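Clostripain-related protein (Bacteroides thetaiotaomicron, PDB 6N9J) is a secreted cysteine protease of the clostripain (C11) family that probably cleaves peptide bonds through an active-site thiol and is inhibited covalently by a peptide-based compound. Local coordinates at residues Glu33-Met38 / Ala191-Val197; Asp43-Leu49 / Ile61-Lys65; Met38-Asp42 / Val197-Phe201; Ala211-Tyr215 / Val238-Val242; Ala27-Leu31 / Tyr51-Gly55. One frame throughout, in Å; residues are numbered along the deposited sequence.

Contact 1 (Glu33-Met38 / Ala191-Val197); sequences EMIEGM and APYEVVV
Two helices laid on the same side of a sheet can come very close where one offers a glycine, as in E33-M38 against A191-V197. The axes of helix turns 33-37 and 193-197 approach to 7.0 Å and cross at -47°, with the CA atoms of G37 and E194 only 4.2 Å apart; a CB on G37 would clash with Y193 O and V197 CB. One direct hydrogen bond crosses: E33, extended in chi2 (t), accepts from Y193 N at OE1 (2.8 Å), where P192 is the N-cap residue. E194 CA also lies 3.5 Å from E33 O. Both helices flank the central sheet of this clan CD protease fold, and Y193 OH is hydrogen-bonded to D159. Apolar contacts line the sheet side: M34 CE lies over the face of the Y193 ring, 4.2 Å from its centroid, in a CH-pi contact, and M34 SD, oblique at 5.0 Å from the centroid, adds a Met-aromatic contact, while M34 CG meets V197 CG2 (4.0 Å) and M38 SD lies 4.1 Å from V197 CG1.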
# COMPACT_ATOMS: atom_id res chain seq x y z
N GLU A 33 17.12 -0.79 -8.76
CA GLU A 33 16.77 0.61 -8.53
C GLU A 33 17.15 1.03 -7.12
O GLU A 33 17.65 2.13 -6.92
CB GLU A 33 15.27 0.85 -8.75
CG GLU A 33 14.77 0.63 -10.18
CD GLU A 33 13.27 0.84 -10.32
OE1 GLU A 33 12.58 1.09 -9.31
OE2 GLU A 33 12.78 0.75 -11.47
N MET A 34 16.89 0.15 -6.16
CA MET A 34 17.19 0.42 -4.76
C MET A 34 18.67 0.67 -4.59
O MET A 34 19.07 1.56 -3.85
CB MET A 34 16.75 -0.73 -3.84
CG MET A 34 15.25 -0.95 -3.72
SD MET A 34 14.77 -2.34 -2.66
CE MET A 34 13.31 -2.90 -3.52
N ILE A 35 19.48 -0.13 -5.28
CA ILE A 35 20.93 -0.05 -5.19
C ILE A 35 21.44 1.28 -5.74
O ILE A 35 22.35 1.89 -5.17
CB ILE A 35 21.60 -1.24 -5.92
CG1 ILE A 35 21.30 -2.54 -5.17
CG2 ILE A 35 23.11 -1.02 -6.08
CD1 ILE A 35 21.97 -3.78 -5.76
N GLU A 36 20.84 1.75 -6.83
CA GLU A 36 21.16 3.07 -7.35
C GLU A 36 20.73 4.18 -6.37
O GLU A 36 21.41 5.20 -6.25
CB GLU A 36 20.49 3.29 -8.70
CG GLU A 36 20.83 4.61 -9.35
CD GLU A 36 19.95 4.92 -10.55
OE1 GLU A 36 19.25 4.00 -11.03
OE2 GLU A 36 19.95 6.09 -11.01
N GLY A 37 19.62 3.97 -5.68
CA GLY A 37 19.13 4.96 -4.73
C GLY A 37 19.98 5.11 -3.48
O GLY A 37 19.93 6.14 -2.82
N MET A 38 20.77 4.09 -3.16
CA MET A 38 21.63 4.18 -1.97
C MET A 38 22.78 5.18 -2.14
O MET A 38 23.42 5.56 -1.16
CB MET A 38 22.17 2.80 -1.60
CG MET A 38 21.13 1.88 -0.96
SD MET A 38 20.48 2.54 0.57
CE MET A 38 21.97 2.66 1.56
N ALA A 191 7.14 1.18 -7.52
CA ALA A 191 7.88 2.39 -7.24
C ALA A 191 9.14 2.50 -8.09
O ALA A 191 9.74 1.50 -8.47
CB ALA A 191 8.25 2.45 -5.75
N PRO A 192 9.51 3.75 -8.41
CA PRO A 192 10.83 4.13 -8.92
C PRO A 192 11.83 4.25 -7.76
O PRO A 192 12.08 5.35 -7.23
CB PRO A 192 10.57 5.47 -9.58
CG PRO A 192 9.44 6.06 -8.75
CD PRO A 192 8.57 4.88 -8.40
N TYR A 193 12.40 3.12 -7.36
CA TYR A 193 13.16 3.07 -6.12
C TYR A 193 14.47 3.82 -6.18
O TYR A 193 15.16 3.96 -5.17
CB TYR A 193 13.41 1.62 -5.71
CG TYR A 193 12.17 0.98 -5.13
CD1 TYR A 193 11.77 1.28 -3.83
CD2 TYR A 193 11.40 0.10 -5.87
CE1 TYR A 193 10.64 0.71 -3.29
CE2 TYR A 193 10.26 -0.48 -5.33
CZ TYR A 193 9.88 -0.16 -4.04
OH TYR A 193 8.76 -0.70 -3.47
N GLU A 194 14.81 4.32 -7.36
CA GLU A 194 15.99 5.15 -7.49
C GLU A 194 15.77 6.54 -6.88
O GLU A 194 16.73 7.23 -6.54
CB GLU A 194 16.43 5.27 -8.95
CG GLU A 194 15.56 6.17 -9.81
CD GLU A 194 14.33 5.48 -10.40
OE1 GLU A 194 13.98 4.34 -9.99
OE2 GLU A 194 13.73 6.09 -11.30
N VAL A 195 14.51 6.96 -6.75
CA VAL A 195 14.21 8.22 -6.05
C VAL A 195 13.35 8.03 -4.80
O VAL A 195 13.36 8.87 -3.92
CB VAL A 195 13.52 9.26 -6.97
CG1 VAL A 195 14.54 9.96 -7.86
CG2 VAL A 195 12.37 8.61 -7.79
N VAL A 196 12.64 6.91 -4.70
CA VAL A 196 11.89 6.62 -3.48
C VAL A 196 12.82 6.24 -2.31
O VAL A 196 12.55 6.61 -1.16
CB VAL A 196 10.85 5.50 -3.72
CG1 VAL A 196 10.37 4.91 -2.40
CG2 VAL A 196 9.67 6.04 -4.52
N VAL A 197 13.92 5.54 -2.58
CA VAL A 197 14.82 5.09 -1.50
C VAL A 197 15.40 6.24 -0.67
O VAL A 197 15.35 6.19 0.55
CB VAL A 197 15.99 4.19 -2.03
CG1 VAL A 197 17.24 4.29 -1.14
CG2 VAL A 197 15.53 2.75 -2.14

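Contact 2 (Asp43-Leu49 / Ile61-Lys65); sequences DNHNNLL and IRLRK
This is an antiparallel pairing of neighbouring strands in the beta hairpin 46-53/59-65, near one end of the large mixed sheet, and it illustrates how a pair that splays apart can still be bridged by polar groups. The short strands 46-49 and 61-65 approach to 5.0 Å, but their directions differ by 134°. Regular pairing is confined to the L49 end: L49 and R62 form a non-hydrogen-bonded pair (CA-CA 4.4 Å), next to which L63 N donates to L48 O (3.1 Å, nearly linear). L49 CA also lies 3.2 Å from I61 O.

Beyond this point a water fills the widening gap, donating to N46 O (3.1 Å) and L63 O (2.7 Å) and accepting from L48 N (2.8 Å). Further out, D43 in the preceding turn (chi1 p) accepts the backbone hydrogen of K65 N at OD2, 2.9 Å away. On the face shared with L49, the extended R62 side chain (chi1 to chi3 all t) presents NE and NH2 to N47 OD1 at 3.3 and 3.2 Å, while N47 ND2 turns to T12 on strand 9-18. On the other face, L48 CD2 packs against L63 CD1 (3.7 Å). The chemistry implies that, where the strands diverge, a carboxylate and a water satisfy backbone groups that no longer pair directly, while the N47 carboxamide and the R62 guanidinium add a side-chain link.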
# COMPACT_ATOMS: atom_id res chain seq x y z
N ASP A 43 24.77 5.51 4.55
CA ASP A 43 24.52 4.23 5.23
C ASP A 43 25.16 4.13 6.62
O ASP A 43 25.04 3.10 7.29
CB ASP A 43 25.01 3.06 4.35
CG ASP A 43 26.47 3.19 3.95
OD1 ASP A 43 26.91 4.32 3.65
OD2 ASP A 43 27.19 2.16 3.94
N ASN A 44 25.82 5.20 7.07
CA ASN A 44 26.34 5.26 8.43
C ASN A 44 25.21 5.29 9.46
O ASN A 44 25.36 4.77 10.57
CB ASN A 44 27.23 6.48 8.62
CG ASN A 44 28.55 6.36 7.90
OD1 ASN A 44 29.09 5.27 7.73
ND2 ASN A 44 29.09 7.50 7.46
N HIS A 45 24.10 5.92 9.10
CA HIS A 45 22.99 6.12 10.03
C HIS A 45 21.70 5.49 9.54
O HIS A 45 20.72 5.41 10.27
CB HIS A 45 22.76 7.62 10.27
CG HIS A 45 24.02 8.39 10.54
ND1 HIS A 45 24.70 8.31 11.73
CD2 HIS A 45 24.70 9.28 9.77
CE1 HIS A 45 25.76 9.10 11.69
NE2 HIS A 45 25.78 9.70 10.51
N ASN A 46 21.69 5.04 8.29
CA ASN A 46 20.48 4.57 7.64
C ASN A 46 20.61 3.13 7.16
O ASN A 46 21.56 2.80 6.45
CB ASN A 46 20.12 5.49 6.47
CG ASN A 46 19.93 6.94 6.90
OD1 ASN A 46 19.11 7.24 7.77
ND2 ASN A 46 20.68 7.85 6.29
N ASN A 47 19.67 2.28 7.55
CA ASN A 47 19.70 0.88 7.16
C ASN A 47 18.57 0.50 6.21
O ASN A 47 17.40 0.46 6.59
CB ASN A 47 19.64 -0.02 8.40
CG ASN A 47 20.58 0.44 9.51
OD1 ASN A 47 21.80 0.34 9.39
ND2 ASN A 47 20.01 0.93 10.59
N LEU A 48 18.92 0.21 4.96
CA LEU A 48 17.96 -0.31 3.99
C LEU A 48 18.07 -1.83 3.92
O LEU A 48 19.04 -2.36 3.40
CB LEU A 48 18.19 0.31 2.61
CG LEU A 48 17.19 -0.13 1.52
CD1 LEU A 48 15.76 0.24 1.90
CD2 LEU A 48 17.61 0.50 0.19
N LEU A 49 17.07 -2.52 4.47
CA LEU A 49 17.01 -3.97 4.48
C LEU A 49 16.02 -4.46 3.43
O LEU A 49 15.02 -3.81 3.16
CB LEU A 49 16.62 -4.49 5.87
CG LEU A 49 17.74 -4.59 6.94
CD1 LEU A 49 18.65 -3.38 7.01
CD2 LEU A 49 17.15 -4.85 8.32
N ILE A 61 18.65 -9.24 3.16
CA ILE A 61 19.93 -8.53 3.05
C ILE A 61 19.87 -7.10 3.56
O ILE A 61 18.81 -6.54 3.82
CB ILE A 61 20.45 -8.45 1.60
CG1 ILE A 61 19.44 -7.72 0.72
CG2 ILE A 61 20.76 -9.84 1.07
CD1 ILE A 61 19.89 -7.56 -0.72
N ARG A 62 21.05 -6.53 3.67
CA ARG A 62 21.22 -5.11 3.93
C ARG A 62 22.15 -4.54 2.87
O ARG A 62 23.19 -5.14 2.55
CB ARG A 62 21.80 -4.88 5.33
CG ARG A 62 22.15 -3.43 5.62
CD ARG A 62 22.81 -3.26 6.98
NE ARG A 62 23.02 -1.85 7.28
CZ ARG A 62 24.12 -1.17 6.96
NH1 ARG A 62 25.12 -1.78 6.33
NH2 ARG A 62 24.22 0.12 7.27
N LEU A 63 21.77 -3.39 2.33
CA LEU A 63 22.59 -2.72 1.32
C LEU A 63 23.60 -1.80 1.99
O LEU A 63 23.25 -0.94 2.79
CB LEU A 63 21.71 -1.93 0.35
CG LEU A 63 20.67 -2.79 -0.39
CD1 LEU A 63 19.85 -1.95 -1.37
CD2 LEU A 63 21.36 -3.93 -1.10
N ARG A 64 24.88 -1.98 1.67
CA ARG A 64 25.94 -1.23 2.32
C ARG A 64 26.86 -0.64 1.26
O ARG A 64 27.03 -1.22 0.19
CB ARG A 64 26.71 -2.15 3.27
CG ARG A 64 27.56 -1.43 4.30
CD ARG A 64 28.97 -1.97 4.31
NE ARG A 64 29.04 -3.40 4.01
CZ ARG A 64 30.13 -4.02 3.57
NH1 ARG A 64 30.11 -5.31 3.31
NH2 ARG A 64 31.26 -3.34 3.39
N LYS A 65 27.43 0.52 1.53
CA LYS A 65 28.37 1.12 0.59
C LYS A 65 29.83 0.89 0.99
O LYS A 65 30.22 1.08 2.15
CB LYS A 65 28.11 2.62 0.44
CG LYS A 65 27.80 3.05 -0.99
CD LYS A 65 27.48 4.54 -1.07
CE LYS A 65 26.31 4.92 -0.16
NZ LYS A 65 26.06 6.40 -0.16
O HOH W 1 21.70 0.32 4.63

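Contact 3 (Met38-Asp42 / Val197-Phe201); sequences MQSVD and VPALF
At the turn out of helix 24-37, before strand 46-53 of the same beta-alpha-beta unit, M38-D42 rests on the last turn of helix 193-200, a case of a loop joined to a neighbouring helix purely by apolar contact. Residues 38-40 make a 3-10 turn closed by V41 N to M38 O (3.0 Å); opposite, the weakly bonded helix 197-200 is kinked at P198, whose nitrogen carries no hydrogen to give. M38 has its CA-CB bond directed away, yet chi angles all m fold SD back to 4.1 Å from V197 CG1. The next contact comes from S40, whose CB touches P198 CG at 4.0 Å. V41 follows in an extended conformation (phi/psi -114/134), its CA 5.8 Å from that of P198, and with chi1 t it is the centre of the contact. Its CG2 reaches V197 CG1 (3.9 Å) and P198 CA (3.8 Å), while the backbone oxygen of V41 accepts a hydrogen bond from K65. The other methyl, V41 CG1, lies 3.9 Å from CD2 of the F201 ring.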
# COMPACT_ATOMS: atom_id res chain seq x y z
N MET A 38 20.77 4.09 -3.16
CA MET A 38 21.63 4.18 -1.97
C MET A 38 22.78 5.18 -2.14
O MET A 38 23.42 5.56 -1.16
CB MET A 38 22.17 2.80 -1.60
CG MET A 38 21.13 1.88 -0.96
SD MET A 38 20.48 2.54 0.57
CE MET A 38 21.97 2.66 1.56
N GLN A 39 23.01 5.64 -3.37
CA GLN A 39 24.08 6.60 -3.63
C GLN A 39 23.84 7.94 -2.94
O GLN A 39 24.78 8.61 -2.53
CB GLN A 39 24.25 6.81 -5.14
CG GLN A 39 24.75 5.57 -5.88
CD GLN A 39 26.17 5.18 -5.49
OE1 GLN A 39 26.89 5.96 -4.85
NE2 GLN A 39 26.58 3.97 -5.86
N SER A 40 22.57 8.33 -2.80
CA SER A 40 22.24 9.59 -2.15
C SER A 40 21.94 9.38 -0.67
O SER A 40 21.48 10.29 0.01
CB SER A 40 21.04 10.24 -2.83
OG SER A 40 21.18 10.20 -4.24
N VAL A 41 22.19 8.17 -0.18
CA VAL A 41 21.91 7.84 1.22
C VAL A 41 23.20 7.57 1.98
O VAL A 41 24.06 6.84 1.49
CB VAL A 41 20.99 6.62 1.35
CG1 VAL A 41 20.67 6.34 2.82
CG2 VAL A 41 19.69 6.81 0.55
N ASP A 42 23.33 8.15 3.17
CA ASP A 42 24.45 7.87 4.06
C ASP A 42 24.16 6.64 4.91
O ASP A 42 23.41 6.71 5.88
CB ASP A 42 24.73 9.09 4.95
CG ASP A 42 25.94 8.90 5.87
OD1 ASP A 42 26.71 7.93 5.69
OD2 ASP A 42 26.12 9.75 6.77
N VAL A 197 13.92 5.54 -2.58
CA VAL A 197 14.82 5.09 -1.50
C VAL A 197 15.40 6.24 -0.67
O VAL A 197 15.35 6.19 0.55
CB VAL A 197 15.99 4.19 -2.03
CG1 VAL A 197 17.24 4.29 -1.14
CG2 VAL A 197 15.53 2.75 -2.14
N PRO A 198 15.93 7.30 -1.32
CA PRO A 198 16.35 8.41 -0.45
C PRO A 198 15.18 9.04 0.31
O PRO A 198 15.36 9.51 1.43
CB PRO A 198 16.97 9.42 -1.44
CG PRO A 198 17.34 8.61 -2.64
CD PRO A 198 16.28 7.55 -2.74
N ALA A 199 13.98 9.04 -0.27
CA ALA A 199 12.81 9.61 0.41
C ALA A 199 12.39 8.75 1.61
O ALA A 199 11.85 9.26 2.58
CB ALA A 199 11.64 9.78 -0.57
N LEU A 200 12.67 7.45 1.54
CA LEU A 200 12.40 6.55 2.67
C LEU A 200 13.18 6.97 3.93
O LEU A 200 12.80 6.63 5.06
CB LEU A 200 12.76 5.10 2.33
CG LEU A 200 12.17 4.30 1.17
CD1 LEU A 200 12.94 2.97 1.05
CD2 LEU A 200 10.69 4.03 1.39
N PHE A 201 14.29 7.69 3.73
CA PHE A 201 15.17 8.07 4.82
C PHE A 201 15.19 9.58 5.03
O PHE A 201 16.03 10.10 5.76
CB PHE A 201 16.61 7.57 4.57
CG PHE A 201 16.71 6.08 4.42
CD1 PHE A 201 16.68 5.26 5.53
CD2 PHE A 201 16.85 5.50 3.17
CE1 PHE A 201 16.77 3.88 5.39
CE2 PHE A 201 16.93 4.12 3.02
CZ PHE A 201 16.89 3.31 4.13

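Contact 4 (Ala211-Tyr215 / Val238-Val242); sequences AENYY and VSISV
Where a helix packs on a sheet, small and large side chains have to be matched to the relief of the strand; A211-Y215 on V238-V242 is a worked example. Helix 211-215 runs antiparallel to strand 239-242 (178°), with axes 8.8 Å apart; CA atoms pair as A211 with I240 and Y215 with V238, each at 6.6 Å. The small knob is A211, whose CB enters the hollow between I240 and V242, 4.1 Å from I240 CG2 and 3.8 Å from V242 CG2. One turn on, the surface rises into two aromatic rings, both with chi1 t. V238, I240 and V242 point toward the helix, whereas the intervening S239 and S241 point away.

This is helix-on-sheet packing in an alpha/beta core: helix 206-221 lies over strand 239-244, which is flanked in the sheet by 178-181 and 315-327, both antiparallel to it. The Y214 ring takes I240 CD1 over one face, with CD2 of the ring 4.3 Å from that methyl, and its CE2 lies 4.1 Å from V238 CG2; its hydroxyl reaches on to a hydrogen bond with D159. The valine V238, chi1 p, is a bump wedged between the two tyrosines. Its CG1 meets CD1 of Y215 at 3.6 Å, and the edge of the Y215 ring lies against the backbone just before the strand, CE1 standing 3.6 Å from V238 O.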
# COMPACT_ATOMS: atom_id res chain seq x y z
N ALA A 211 5.69 9.82 -1.43
CA ALA A 211 4.55 10.02 -2.33
C ALA A 211 4.91 10.90 -3.53
O ALA A 211 4.64 10.55 -4.67
CB ALA A 211 3.40 10.63 -1.59
N GLU A 212 5.53 12.04 -3.24
CA GLU A 212 5.91 12.99 -4.28
C GLU A 212 6.86 12.35 -5.27
O GLU A 212 6.73 12.56 -6.47
CB GLU A 212 6.55 14.24 -3.67
CG GLU A 212 5.55 15.23 -3.03
CD GLU A 212 4.90 16.18 -4.03
OE1 GLU A 212 5.31 16.21 -5.21
OE2 GLU A 212 3.96 16.91 -3.63
N ASN A 213 7.83 11.59 -4.77
CA ASN A 213 8.84 10.99 -5.63
C ASN A 213 8.25 9.81 -6.40
O ASN A 213 8.54 9.63 -7.59
CB ASN A 213 10.07 10.55 -4.81
CG ASN A 213 10.99 11.72 -4.48
OD1 ASN A 213 11.87 12.06 -5.26
ND2 ASN A 213 10.78 12.33 -3.33
N TYR A 214 7.42 9.03 -5.74
CA TYR A 214 6.72 7.96 -6.44
C TYR A 214 5.90 8.57 -7.59
O TYR A 214 6.13 8.24 -8.76
CB TYR A 214 5.81 7.19 -5.48
CG TYR A 214 5.30 5.88 -6.01
CD1 TYR A 214 5.46 4.72 -5.25
CD2 TYR A 214 4.71 5.78 -7.27
CE1 TYR A 214 5.00 3.51 -5.71
CE2 TYR A 214 4.26 4.55 -7.76
CZ TYR A 214 4.41 3.43 -6.96
OH TYR A 214 4.00 2.19 -7.37
N TYR A 215 4.96 9.45 -7.27
CA TYR A 215 4.10 10.05 -8.28
C TYR A 215 4.84 10.71 -9.44
O TYR A 215 4.46 10.57 -10.59
CB TYR A 215 3.18 11.08 -7.62
CG TYR A 215 2.26 11.75 -8.61
CD1 TYR A 215 1.14 11.08 -9.09
CD2 TYR A 215 2.51 13.03 -9.08
CE1 TYR A 215 0.29 11.66 -10.01
CE2 TYR A 215 1.66 13.64 -10.00
CZ TYR A 215 0.55 12.93 -10.46
OH TYR A 215 -0.30 13.50 -11.38
N VAL A 238 -0.58 7.11 -12.59
CA VAL A 238 -0.69 6.55 -11.24
C VAL A 238 -1.50 7.50 -10.36
O VAL A 238 -1.62 8.68 -10.65
CB VAL A 238 0.70 6.31 -10.58
CG1 VAL A 238 1.30 7.61 -10.06
CG2 VAL A 238 0.59 5.31 -9.45
N SER A 239 -2.05 6.96 -9.28
CA SER A 239 -2.70 7.77 -8.26
C SER A 239 -2.23 7.36 -6.88
O SER A 239 -2.18 6.17 -6.56
CB SER A 239 -4.22 7.63 -8.36
OG SER A 239 -4.58 6.30 -8.09
N ILE A 240 -1.89 8.34 -6.05
CA ILE A 240 -1.30 8.07 -4.74
C ILE A 240 -1.88 9.03 -3.71
O ILE A 240 -2.17 10.16 -4.04
CB ILE A 240 0.26 8.21 -4.77
CG1 ILE A 240 0.89 7.23 -5.75
CG2 ILE A 240 0.88 8.01 -3.38
CD1 ILE A 240 0.88 5.78 -5.27
N SER A 241 -2.05 8.57 -2.47
CA SER A 241 -2.35 9.46 -1.36
C SER A 241 -1.61 9.05 -0.08
O SER A 241 -0.97 7.99 -0.01
CB SER A 241 -3.86 9.51 -1.09
OG SER A 241 -4.35 8.26 -0.63
N VAL A 242 -1.69 9.91 0.94
CA VAL A 242 -1.07 9.67 2.24
C VAL A 242 -2.11 9.90 3.33
O VAL A 242 -2.68 10.99 3.44
CB VAL A 242 0.14 10.62 2.50
CG1 VAL A 242 0.63 10.49 3.93
CG2 VAL A 242 1.28 10.34 1.53

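Contact 5 (Ala27-Leu31 / Tyr51-Gly55); sequences ASEDL and YMDKG
Helix 27-31 and strand 51-53 run nearly antiparallel, at 156° between their directions, with axes no nearer than 10.3 Å; the closest CA pair, A27 and K54, is 7.3 Å apart. After the strand the chain turns, D53 OD1 accepting from G55 N at 3.1 Å in an Asx turn, and G55 takes backbone angles (132/-47) at which a CB would be jammed against the preceding carbonyl oxygen. Across this wide gap long side chains do the bridging. M52 (chi1 t, chi2 and chi3 p) lays its thioether along the helix, SD 3.8 Å from A27 CB and CE 3.7 Å from L31 CD2. K54 passes over A27, its CG 3.8 Å from A27 CB, and its NZ donates to S28 OG at 2.9 Å; a water accepts from S28 N (3.0 Å) and weakly from K54 NZ (3.2 Å). I17 of strand 9-18 touches both A27 and M52, extending the apolar contact to the neighbouring strand. Such packing of a crossover helix on its following strand is characteristic of the beta-alpha-beta unit, here strand 9-18, helix 24-37 and strand 46-53.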
# COMPACT_ATOMS: atom_id res chain seq x y z
N ALA A 27 10.75 -7.88 -9.47
CA ALA A 27 11.47 -7.76 -8.19
C ALA A 27 12.94 -7.34 -8.34
O ALA A 27 13.35 -6.34 -7.77
CB ALA A 27 11.38 -9.08 -7.43
N SER A 28 13.72 -8.10 -9.11
CA SER A 28 15.16 -7.83 -9.25
C SER A 28 15.45 -6.42 -9.78
O SER A 28 16.41 -5.78 -9.37
CB SER A 28 15.82 -8.86 -10.17
OG SER A 28 15.95 -10.11 -9.51
N GLU A 29 14.60 -5.97 -10.70
CA GLU A 29 14.68 -4.63 -11.28
C GLU A 29 14.52 -3.55 -10.20
O GLU A 29 15.30 -2.59 -10.16
CB GLU A 29 13.62 -4.46 -12.37
N ASP A 30 13.52 -3.71 -9.34
CA ASP A 30 13.33 -2.80 -8.21
C ASP A 30 14.54 -2.86 -7.27
O ASP A 30 14.97 -1.83 -6.72
CB ASP A 30 12.04 -3.12 -7.45
CG ASP A 30 10.77 -2.60 -8.15
OD1 ASP A 30 10.85 -1.65 -8.97
OD2 ASP A 30 9.69 -3.15 -7.88
N LEU A 31 15.10 -4.06 -7.10
CA LEU A 31 16.33 -4.20 -6.31
C LEU A 31 17.48 -3.41 -6.93
O LEU A 31 18.18 -2.68 -6.23
CB LEU A 31 16.72 -5.67 -6.16
CG LEU A 31 18.07 -5.89 -5.45
CD1 LEU A 31 18.11 -5.23 -4.07
CD2 LEU A 31 18.41 -7.37 -5.36
N TYR A 51 14.00 -8.02 2.26
CA TYR A 51 13.62 -9.43 2.26
C TYR A 51 13.05 -9.78 0.89
O TYR A 51 12.03 -9.23 0.48
CB TYR A 51 12.60 -9.77 3.35
CG TYR A 51 12.04 -11.16 3.19
CD1 TYR A 51 12.74 -12.27 3.63
CD2 TYR A 51 10.80 -11.37 2.56
CE1 TYR A 51 12.24 -13.55 3.48
CE2 TYR A 51 10.29 -12.65 2.40
CZ TYR A 51 11.01 -13.73 2.86
OH TYR A 51 10.50 -15.01 2.71
N MET A 52 13.71 -10.69 0.19
CA MET A 52 13.40 -10.93 -1.22
C MET A 52 12.99 -12.38 -1.47
O MET A 52 13.81 -13.29 -1.31
CB MET A 52 14.61 -10.56 -2.08
CG MET A 52 14.62 -11.17 -3.46
SD MET A 52 13.78 -10.16 -4.67
CE MET A 52 15.07 -9.05 -5.18
N ASP A 53 11.72 -12.59 -1.83
CA ASP A 53 11.27 -13.94 -2.17
C ASP A 53 10.69 -13.96 -3.58
O ASP A 53 9.60 -13.46 -3.81
CB ASP A 53 10.24 -14.46 -1.15
CG ASP A 53 9.77 -15.88 -1.45
OD1 ASP A 53 10.42 -16.56 -2.28
OD2 ASP A 53 8.78 -16.34 -0.84
N LYS A 54 11.45 -14.54 -4.51
CA LYS A 54 11.04 -14.67 -5.90
C LYS A 54 10.69 -16.11 -6.25
O LYS A 54 10.38 -16.41 -7.40
CB LYS A 54 12.15 -14.19 -6.84
CG LYS A 54 12.42 -12.70 -6.83
CD LYS A 54 13.65 -12.37 -7.68
CE LYS A 54 13.56 -13.05 -9.05
NZ LYS A 54 14.73 -12.72 -9.92
N GLY A 55 10.77 -17.01 -5.28
CA GLY A 55 10.41 -18.39 -5.51
C GLY A 55 11.40 -19.41 -5.01
O GLY A 55 11.02 -20.39 -4.37
O HOH W 2 12.99 -10.26 -11.10

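Following the chain from the N terminus, contact 5 closes first, returning strand 46-53 to helix 24-37. Contact 2 then closes the short hairpin loop to strand 59-65; contacts 2 and 5 cross, since 51-55 lies between the strands' segments. Contacts 1 and 3 are long closures of more than 150 residues, bringing helix 193-200 back beside the first helix and its exit loop. Contact 2 nests inside both, whereas contacts 1 and 3 cross each other and share M38 and V197; both also cross contact 5. Contact 4 follows in series, tying helix 206-221 to strand 239-244. It touches contact 1 through N213 and Y214, and contact 3 through N213, so the chain of packed helices runs across the sheet.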